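Local coordinates for nitrogenase molybdenum-iron protein alpha chain (Clostridium pasteurianum, PDB 4WES) that forms, with the beta chain, the nitrogenase component that carries the iron-molybdenum cofactor and reduces dinitrogen to ammonium, at residues D253-H263 with Y277-I287. Sequence-based numbering, arbitrary orientation. Where two conformers were deposited one is given.
Sequences DKADLNLVQCH and YGIPWIKCNFI. With ICS (iron-sulfur-molybdenum cluster with interstitial carbon), chain F.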
# COMPACT_ATOMS: atom_id res chain seq x y z
N ASP A 253 -30.70 36.77 -14.68
CA ASP A 253 -31.16 37.87 -15.50
C ASP A 253 -30.36 39.16 -15.31
O ASP A 253 -30.56 40.11 -16.05
CB ASP A 253 -32.65 38.14 -15.26
CG ASP A 253 -32.98 38.47 -13.80
OD1 ASP A 253 -32.45 37.81 -12.89
OD2 ASP A 253 -33.78 39.41 -13.59
N LYS A 254 -29.45 39.21 -14.36
CA LYS A 254 -28.67 40.41 -14.06
C LYS A 254 -27.36 40.40 -14.85
O LYS A 254 -26.25 40.45 -14.28
CB LYS A 254 -28.46 40.52 -12.56
CG LYS A 254 -29.75 40.60 -11.76
CD LYS A 254 -30.52 41.88 -12.06
CE LYS A 254 -31.99 41.73 -11.71
NZ LYS A 254 -32.13 41.43 -10.28
N ALA A 255 -27.50 40.33 -16.17
CA ALA A 255 -26.35 40.30 -17.07
C ALA A 255 -26.69 41.03 -18.33
O ALA A 255 -27.85 41.14 -18.71
CB ALA A 255 -25.93 38.87 -17.41
N ASP A 256 -25.65 41.50 -19.02
CA ASP A 256 -25.81 42.08 -20.35
C ASP A 256 -25.51 41.17 -21.52
O ASP A 256 -25.93 41.47 -22.62
CB ASP A 256 -24.95 43.33 -20.47
CG ASP A 256 -25.56 44.50 -19.75
OD1 ASP A 256 -26.80 44.50 -19.55
OD2 ASP A 256 -24.84 45.39 -19.35
N LEU A 257 -24.80 40.05 -21.28
CA LEU A 257 -24.48 39.16 -22.37
C LEU A 257 -24.37 37.75 -21.86
O LEU A 257 -23.66 37.50 -20.88
CB LEU A 257 -23.15 39.58 -23.05
CG LEU A 257 -22.72 38.79 -24.30
CD1 LEU A 257 -23.70 38.99 -25.45
CD2 LEU A 257 -21.32 39.24 -24.68
N ASN A 258 -25.08 36.83 -22.53
CA ASN A 258 -24.95 35.40 -22.26
C ASN A 258 -23.95 34.77 -23.23
O ASN A 258 -23.98 35.03 -24.45
CB ASN A 258 -26.31 34.71 -22.44
CG ASN A 258 -27.20 34.82 -21.23
OD1 ASN A 258 -26.71 34.75 -20.11
ND2 ASN A 258 -28.51 34.86 -21.45
N LEU A 259 -23.06 33.94 -22.69
CA LEU A 259 -22.06 33.22 -23.47
C LEU A 259 -22.48 31.74 -23.48
O LEU A 259 -22.53 31.13 -22.44
CB LEU A 259 -20.69 33.37 -22.86
CG LEU A 259 -20.23 34.77 -22.46
CD1 LEU A 259 -18.86 34.72 -21.82
CD2 LEU A 259 -20.27 35.75 -23.59
N VAL A 260 -22.69 31.16 -24.64
CA VAL A 260 -23.17 29.78 -24.72
C VAL A 260 -22.02 28.85 -25.09
O VAL A 260 -21.56 28.85 -26.24
CB VAL A 260 -24.34 29.68 -25.72
CG1 VAL A 260 -24.73 28.23 -25.98
CG2 VAL A 260 -25.55 30.46 -25.22
N GLN A 261 -21.55 28.08 -24.12
CA GLN A 261 -20.46 27.12 -24.33
C GLN A 261 -21.04 25.81 -24.90
O GLN A 261 -20.76 25.48 -26.03
CB GLN A 261 -19.67 26.89 -23.03
CG GLN A 261 -18.54 25.86 -23.14
CD GLN A 261 -17.45 26.29 -24.07
OE1 GLN A 261 -16.99 27.43 -24.01
NE2 GLN A 261 -16.99 25.36 -24.91
N CYS A 262 -21.87 25.13 -24.12
CA CYS A 262 -22.58 23.97 -24.63
C CYS A 262 -23.91 24.42 -25.25
O CYS A 262 -24.87 24.74 -24.51
CB CYS A 262 -22.87 22.95 -23.53
SG CYS A 262 -23.84 21.62 -24.20
N HIS A 263 -23.97 24.47 -26.58
CA HIS A 263 -25.22 24.85 -27.22
C HIS A 263 -26.36 23.90 -26.89
O HIS A 263 -27.48 24.31 -26.58
CB HIS A 263 -25.02 24.96 -28.73
CG HIS A 263 -26.29 25.22 -29.47
ND1 HIS A 263 -27.02 24.23 -30.09
CD2 HIS A 263 -26.98 26.37 -29.68
CE1 HIS A 263 -28.09 24.76 -30.65
NE2 HIS A 263 -28.11 26.06 -30.41
N TYR A 277 -36.16 38.82 -21.37
CA TYR A 277 -35.39 39.90 -20.75
C TYR A 277 -34.70 40.85 -21.75
O TYR A 277 -34.27 41.93 -21.36
CB TYR A 277 -34.35 39.33 -19.77
CG TYR A 277 -34.96 38.57 -18.65
CD1 TYR A 277 -35.73 39.21 -17.66
CD2 TYR A 277 -34.83 37.18 -18.54
CE1 TYR A 277 -36.33 38.51 -16.63
CE2 TYR A 277 -35.41 36.51 -17.52
CZ TYR A 277 -36.16 37.15 -16.56
OH TYR A 277 -36.74 36.43 -15.55
N GLY A 278 -34.54 40.40 -23.00
CA GLY A 278 -33.80 41.18 -23.99
C GLY A 278 -32.31 40.91 -23.95
O GLY A 278 -31.56 41.57 -24.65
N ILE A 279 -31.86 39.93 -23.16
CA ILE A 279 -30.44 39.65 -23.03
C ILE A 279 -29.96 38.86 -24.23
O ILE A 279 -30.44 37.74 -24.46
CB ILE A 279 -30.14 38.92 -21.73
CG1 ILE A 279 -30.59 39.73 -20.50
CG2 ILE A 279 -28.67 38.55 -21.64
CD1 ILE A 279 -30.71 38.91 -19.23
N PRO A 280 -29.01 39.41 -25.01
CA PRO A 280 -28.48 38.68 -26.17
C PRO A 280 -27.55 37.58 -25.74
O PRO A 280 -27.03 37.57 -24.62
CB PRO A 280 -27.74 39.77 -26.94
CG PRO A 280 -27.32 40.75 -25.90
CD PRO A 280 -28.38 40.73 -24.84
N TRP A 281 -27.31 36.65 -26.65
CA TRP A 281 -26.31 35.61 -26.41
C TRP A 281 -25.39 35.49 -27.61
O TRP A 281 -25.77 35.79 -28.73
CB TRP A 281 -26.93 34.27 -26.07
CG TRP A 281 -27.82 33.59 -27.07
CD1 TRP A 281 -29.16 33.78 -27.25
CD2 TRP A 281 -27.44 32.57 -28.01
NE1 TRP A 281 -29.65 32.91 -28.19
CE2 TRP A 281 -28.60 32.16 -28.68
CE3 TRP A 281 -26.22 31.96 -28.33
CZ2 TRP A 281 -28.59 31.18 -29.67
CZ3 TRP A 281 -26.21 30.99 -29.29
CH2 TRP A 281 -27.39 30.59 -29.92
N ILE A 282 -24.16 35.05 -27.34
CA ILE A 282 -23.24 34.67 -28.39
C ILE A 282 -22.79 33.27 -28.11
O ILE A 282 -22.64 32.84 -26.96
CB ILE A 282 -22.00 35.58 -28.52
CG1 ILE A 282 -21.21 35.69 -27.20
CG2 ILE A 282 -22.37 36.94 -29.04
CD1 ILE A 282 -19.83 36.28 -27.41
N LYS A 283 -22.57 32.50 -29.18
CA LYS A 283 -21.83 31.25 -29.01
C LYS A 283 -20.42 31.56 -28.60
O LYS A 283 -19.80 32.44 -29.15
CB LYS A 283 -21.86 30.45 -30.32
CG LYS A 283 -21.27 29.04 -30.21
CD LYS A 283 -22.17 28.12 -29.38
CE LYS A 283 -21.54 26.77 -29.07
NZ LYS A 283 -20.26 26.85 -28.32
N CYS A 284 -19.93 30.87 -27.59
CA CYS A 284 -18.53 31.01 -27.16
C CYS A 284 -17.84 29.64 -27.23
O CYS A 284 -18.49 28.59 -27.29
CB CYS A 284 -18.42 31.53 -25.72
SG CYS A 284 -19.08 30.44 -24.43
N ASN A 285 -16.52 29.67 -27.20
CA ASN A 285 -15.77 28.43 -27.02
C ASN A 285 -14.49 28.75 -26.29
O ASN A 285 -13.53 29.27 -26.87
CB ASN A 285 -15.47 27.75 -28.35
CG ASN A 285 -14.77 26.43 -28.12
OD1 ASN A 285 -14.79 25.92 -27.01
ND2 ASN A 285 -14.18 25.86 -29.16
N PHE A 286 -14.46 28.38 -25.02
CA PHE A 286 -13.29 28.61 -24.18
C PHE A 286 -12.30 27.43 -24.21
O PHE A 286 -11.41 27.37 -23.38
CB PHE A 286 -13.71 28.91 -22.73
CG PHE A 286 -14.30 30.27 -22.55
CD1 PHE A 286 -15.68 30.46 -22.49
CD2 PHE A 286 -13.48 31.36 -22.41
CE1 PHE A 286 -16.20 31.74 -22.33
CE2 PHE A 286 -14.01 32.63 -22.23
CZ PHE A 286 -15.37 32.81 -22.19
N ILE A 287 -12.43 26.53 -25.20
CA ILE A 287 -11.48 25.44 -25.33
C ILE A 287 -10.57 25.67 -26.55
O ILE A 287 -11.04 25.94 -27.66
CB ILE A 287 -12.23 24.11 -25.42
CG1 ILE A 287 -13.10 23.93 -24.17
CG2 ILE A 287 -11.26 22.96 -25.54
CD1 ILE A 287 -14.26 22.98 -24.30
FE1 ICS F . -23.13 19.82 -22.99
MO1 ICS F . -20.70 13.68 -20.81
FE2 ICS F . -23.82 17.38 -22.18
FE3 ICS F . -21.73 18.61 -21.07
FE4 ICS F . -21.61 17.78 -23.59
FE5 ICS F . -20.72 15.49 -22.80
FE6 ICS F . -22.89 15.12 -21.36
FE7 ICS F . -20.84 16.30 -20.30
CX ICS F . -21.93 16.81 -21.93
S1A ICS F . -23.76 18.06 -24.34
S1B ICS F . -22.00 13.63 -22.75
S2A ICS F . -23.91 19.28 -20.95
S2B ICS F . -25.01 15.62 -21.53
S3A ICS F . -20.21 16.49 -24.76
S3B ICS F . -22.15 14.78 -19.29
S4A ICS F . -20.83 19.79 -22.79
S4B ICS F . -19.10 15.32 -21.27
S5A ICS F . -20.51 18.20 -19.24
O HOH W 1 -29.70 35.11 -24.00
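Lys-283 NZ grips three carbonyl oxygens where two parallel strands end: Gln-261 O at 2.7 Å, Val-260 O at 3.2 Å and, within its own segment, Cys-284 O at 2.7 Å. Lysine suits the place because its ammonium has three N-H groups for three carbonyls; bends at chi2 (70°) and chi4 (59°) turn the chain across to them. Val-260 O also accepts from Cys-284 N, which arrives from the opposite face of its carbonyl plane. One residue on, the Gln-261 amide uses both ends: OE1 takes Phe-286 N at 2.9 Å, while NE2 gives a nearly straight bond (173°) to Asn-285 OD1. That oxygen, gripped from its other face by Ile-287 N, closes an Asx turn.

Between the strands, Asn-258 N donates to Pro-280 O. Branched Val-260 lays CG2 3.5 Å from Trp-281 CE3; on the opposite sheet face, Leu-259 CD2 lies alongside Ile-282 CG1, and Leu-259 CD1 meets the Phe-286 ring edge in plane.

The right-handed beta-alpha-beta crossover runs through helix 263-277, whose N-cap residue, Cys-262, binds cluster iron FE1 through SG (2.3 Å). Lys-283 thus holds the carbonyls just before Cys-262, and Gln-261's side chain anchors its neighbour, consistent with a firmly positioned thiolate.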